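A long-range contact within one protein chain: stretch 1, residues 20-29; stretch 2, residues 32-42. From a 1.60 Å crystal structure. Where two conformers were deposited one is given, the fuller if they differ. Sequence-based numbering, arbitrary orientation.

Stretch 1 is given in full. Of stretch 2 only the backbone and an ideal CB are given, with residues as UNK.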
# COMPACT_ATOMS: atom_id res chain seq x y z
N PHE A 20 8.98 2.72 -0.84
CA PHE A 20 8.44 3.94 -0.28
C PHE A 20 7.64 3.60 0.94
O PHE A 20 7.55 4.37 1.79
CB PHE A 20 7.61 4.78 -1.26
CG PHE A 20 8.38 5.36 -2.40
CD1 PHE A 20 9.74 5.43 -2.38
CD2 PHE A 20 7.73 5.89 -3.48
CE1 PHE A 20 10.43 5.97 -3.44
CE2 PHE A 20 8.41 6.45 -4.53
CZ PHE A 20 9.77 6.48 -4.52
N SER A 21 6.99 2.44 0.90
CA SER A 21 6.19 2.10 2.18
C SER A 21 7.02 1.97 3.55
O SER A 21 6.65 2.40 4.54
CB SER A 21 5.33 0.84 1.96
OG SER A 21 6.08 -0.38 1.98
N GLN A 22 8.22 1.48 3.25
CA GLN A 22 9.26 1.38 4.26
C GLN A 22 9.73 2.76 4.72
O GLN A 22 9.78 3.00 5.87
CB GLN A 22 10.43 0.56 3.79
CG GLN A 22 10.09 -0.90 3.52
CD GLN A 22 11.22 -1.65 2.85
OE1 GLN A 22 11.70 -1.27 1.85
NE2 GLN A 22 11.64 -2.69 3.47
N LYS A 23 9.96 3.62 3.77
CA LYS A 23 10.31 4.98 4.12
C LYS A 23 9.21 5.69 4.86
O LYS A 23 9.47 6.40 5.77
CB LYS A 23 10.62 5.81 2.91
CG LYS A 23 11.72 5.26 2.08
CD LYS A 23 13.06 5.30 2.76
CE LYS A 23 13.41 6.62 3.42
NZ LYS A 23 13.30 7.81 2.55
N GLU A 24 7.98 5.53 4.41
CA GLU A 24 6.87 6.18 5.06
C GLU A 24 6.66 5.72 6.49
O GLU A 24 6.35 6.48 7.34
CB GLU A 24 5.58 6.03 4.27
CG GLU A 24 5.63 6.72 2.93
CD GLU A 24 5.66 8.23 2.98
OE1 GLU A 24 4.98 8.83 3.76
OE2 GLU A 24 6.38 8.81 2.21
N ALA A 25 6.80 4.42 6.69
CA ALA A 25 6.67 3.85 8.00
C ALA A 25 7.76 4.38 8.91
O ALA A 25 7.50 4.75 10.00
CB ALA A 25 6.70 2.32 7.95
N LYS A 26 8.97 4.44 8.38
CA LYS A 26 10.08 4.93 9.18
C LYS A 26 9.84 6.36 9.59
O LYS A 26 10.06 6.74 10.70
CB LYS A 26 11.38 4.85 8.39
CG LYS A 26 12.62 5.14 9.20
CD LYS A 26 12.87 4.10 10.26
CE LYS A 26 13.99 4.46 11.23
NZ LYS A 26 13.94 3.71 12.50
N SER A 27 9.40 7.15 8.63
CA SER A 27 9.07 8.61 9.03
C SER A 27 8.08 8.88 10.24
O SER A 27 8.08 9.82 10.93
CB SER A 27 8.65 9.40 7.81
OG SER A 27 7.40 8.94 7.27
N LEU A 28 7.23 7.86 10.34
CA LEU A 28 6.20 7.86 11.35
C LEU A 28 6.71 7.28 12.65
O LEU A 28 5.98 7.17 13.58
CB LEU A 28 4.94 7.15 10.91
CG LEU A 28 4.21 7.85 9.80
CD1 LEU A 28 3.32 6.89 9.04
CD2 LEU A 28 3.45 9.04 10.27
N GLY A 29 7.97 6.91 12.67
CA GLY A 29 8.54 6.30 13.84
C GLY A 29 8.22 4.83 14.05
O GLY A 29 8.23 4.36 15.12
N UNK A 32 8.00 -1.55 11.44
CA UNK A 32 7.40 -2.54 10.60
C UNK A 32 6.37 -1.86 9.72
O UNK A 32 5.73 -1.00 10.13
CB UNK A 32 6.78 -3.66 11.43
N UNK A 33 6.23 -2.35 8.50
CA UNK A 33 5.31 -1.75 7.57
C UNK A 33 3.95 -2.44 7.68
O UNK A 33 3.83 -3.58 7.44
CB UNK A 33 5.86 -1.83 6.14
N UNK A 34 2.96 -1.69 8.09
CA UNK A 34 1.61 -2.16 8.14
C UNK A 34 0.84 -1.60 6.92
O UNK A 34 1.39 -0.91 6.15
CB UNK A 34 0.95 -1.75 9.46
N UNK A 35 -0.41 -1.98 6.76
CA UNK A 35 -1.07 -1.73 5.51
C UNK A 35 -1.34 -0.27 5.22
O UNK A 35 -1.42 0.11 4.12
CB UNK A 35 -2.39 -2.50 5.48
N UNK A 36 -1.54 0.51 6.27
CA UNK A 36 -1.68 1.95 6.05
C UNK A 36 -0.38 2.58 5.49
O UNK A 36 -0.41 3.53 4.81
CB UNK A 36 -2.07 2.64 7.36
N UNK A 37 0.75 2.01 5.86
CA UNK A 37 2.00 2.44 5.32
C UNK A 37 2.19 2.08 3.87
O UNK A 37 2.75 2.79 3.11
CB UNK A 37 3.14 1.85 6.15
N UNK A 38 1.72 0.89 3.54
CA UNK A 38 1.71 0.47 2.15
C UNK A 38 0.83 1.43 1.32
O UNK A 38 1.15 1.76 0.24
CB UNK A 38 1.21 -0.97 2.03
N UNK A 39 -0.26 1.85 1.91
CA UNK A 39 -1.11 2.79 1.22
C UNK A 39 -0.35 4.07 0.94
O UNK A 39 -0.41 4.57 -0.12
CB UNK A 39 -2.37 3.08 2.03
N UNK A 40 0.41 4.51 1.92
CA UNK A 40 1.23 5.69 1.71
C UNK A 40 2.26 5.51 0.60
O UNK A 40 2.44 6.35 -0.18
CB UNK A 40 1.94 6.06 3.01
N UNK A 41 2.90 4.35 0.55
CA UNK A 41 3.85 4.10 -0.49
C UNK A 41 3.26 4.11 -1.89
O UNK A 41 3.84 4.57 -2.79
CB UNK A 41 4.53 2.75 -0.23
N UNK A 42 2.07 3.54 -2.00
CA UNK A 42 1.38 3.56 -3.27
C UNK A 42 0.99 4.94 -3.70
O UNK A 42 1.09 5.26 -4.82
CB UNK A 42 0.13 2.67 -3.21

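Position 32 lies in the loop before the second helix. Its CA-to-CB bond points away from stretch 1, and no atom of that stretch lies within 5.5 Å of the ideal CB. Many side chains would do. The residue is M32. Its backbone makes the nearer approach, with O 4.1 Å from A25 CB.

Position 33 points toward the first helix. Its ideal CB is 4.4 Å from S21 OG and 4.6 Å from A25 CB. A small or medium apolar side chain would suit, and so might a threonine. The residue is V33. CG1 packs 3.6 Å from S21 OG, and CG2 reaches Q22 CG at 3.8 Å and A25 CB at 4.3 Å.

Position 34 points away and precedes the helix, at the N-cap. Serine, threonine, aspartate or asparagine is common at such a site. The residue is Y34, which leaves stretch 1 untouched.

Positions 35 and 36 start the helix, out of reach of stretch 1. Many residues would do. They are T35 and Q36, both hydrogen-bonded elsewhere in the structure.

Position 37 points toward A25. The ideal CB is 4.0 Å from A25 CB and 3.9 Å from S21 O. The small alanine leaves room for a flat or medium side chain, and L28 adds an apolar surface. An aromatic ring, leucine or methionine could fit. The residue is H37. A25 CB sits over one ring face, 4.0 Å from the centroid of the H37 ring, a CH-pi contact. L28 CD1 meets the ring edge, 3.6 Å from H37 CD2. ND1 of H37 accepts a hydrogen bond from Y34 N at 3.0 Å, which ties the ring to the start of its own helix.

Position 38 points away, and only S21 CB lies near its ideal CB, at 4.5 Å. The choice is wide, apolar chains included. The residue is L38. Its nearest approach is its own CA, 3.6 Å from S21 CB; CD1 comes within 4.1 Å of S21 CB.

Position 40 points toward E24, with its ideal CB 3.7 Å from E24 CG. The methylenes of E24 and the side chain of L28 favour an apolar chain; a basic one is also conceivable. The residue is L40. CB lies 3.8 Å from E24 CG, and CD1 lies 4.0 Å from L28 CD1.

Position 41 decides the packing most sharply. An ideal CB would be 2.7 Å from S21 N, a clash, and 3.4 Å from F20 C. Only glycine suits. With G41, the backbones approach closely: its CA is 4.1 Å from S21 CA and 3.8 Å from S21 N. The same CA is 3.9 Å from F20 CB.

Positions 39 and 42 point away, and stretch 1 would admit almost any helix-compatible residue. They are L39 and L42.

Stretch 2 32-42: MVYTQHLLLGL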
# COMPACT_ATOMS: atom_id res chain seq x y z
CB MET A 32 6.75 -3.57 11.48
CG MET A 32 6.03 -4.60 10.71
SD MET A 32 5.51 -5.95 11.75
CE MET A 32 6.91 -6.96 11.43
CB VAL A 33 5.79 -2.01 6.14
CG1 VAL A 33 4.81 -1.45 5.13
CG2 VAL A 33 7.14 -1.39 5.92
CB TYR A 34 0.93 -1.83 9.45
CG TYR A 34 1.36 -2.67 10.64
CD1 TYR A 34 2.48 -2.38 11.34
CD2 TYR A 34 0.60 -3.73 11.03
CE1 TYR A 34 2.85 -3.14 12.43
CE2 TYR A 34 0.95 -4.51 12.11
CZ TYR A 34 2.09 -4.22 12.79
OH TYR A 34 2.41 -4.98 13.88
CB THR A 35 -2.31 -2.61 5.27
OG1 THR A 35 -3.20 -2.50 6.36
CG2 THR A 35 -1.86 -3.99 5.10
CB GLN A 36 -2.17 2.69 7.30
CG GLN A 36 -1.17 2.78 8.44
CD GLN A 36 -1.20 1.59 9.37
OE1 GLN A 36 -1.66 0.54 9.04
NE2 GLN A 36 -0.70 1.81 10.56
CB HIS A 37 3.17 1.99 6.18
CG HIS A 37 2.95 2.22 7.63
ND1 HIS A 37 3.00 1.24 8.55
CD2 HIS A 37 2.65 3.38 8.31
CE1 HIS A 37 2.74 1.76 9.75
NE2 HIS A 37 2.53 3.07 9.60
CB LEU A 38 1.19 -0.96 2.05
CG LEU A 38 1.16 -1.49 0.63
CD1 LEU A 38 2.52 -1.45 -0.06
CD2 LEU A 38 0.58 -2.89 0.62
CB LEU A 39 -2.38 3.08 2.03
CG LEU A 39 -3.29 4.16 1.47
CD1 LEU A 39 -3.84 3.80 0.10
CD2 LEU A 39 -4.42 4.39 2.45
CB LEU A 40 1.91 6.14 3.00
CG LEU A 40 1.02 6.61 4.14
CD1 LEU A 40 1.83 7.02 5.36
CD2 LEU A 40 0.15 7.78 3.72
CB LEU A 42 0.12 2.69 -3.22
CG LEU A 42 0.35 1.17 -3.09
CD1 LEU A 42 -0.93 0.50 -2.66
CD2 LEU A 42 0.90 0.51 -4.33
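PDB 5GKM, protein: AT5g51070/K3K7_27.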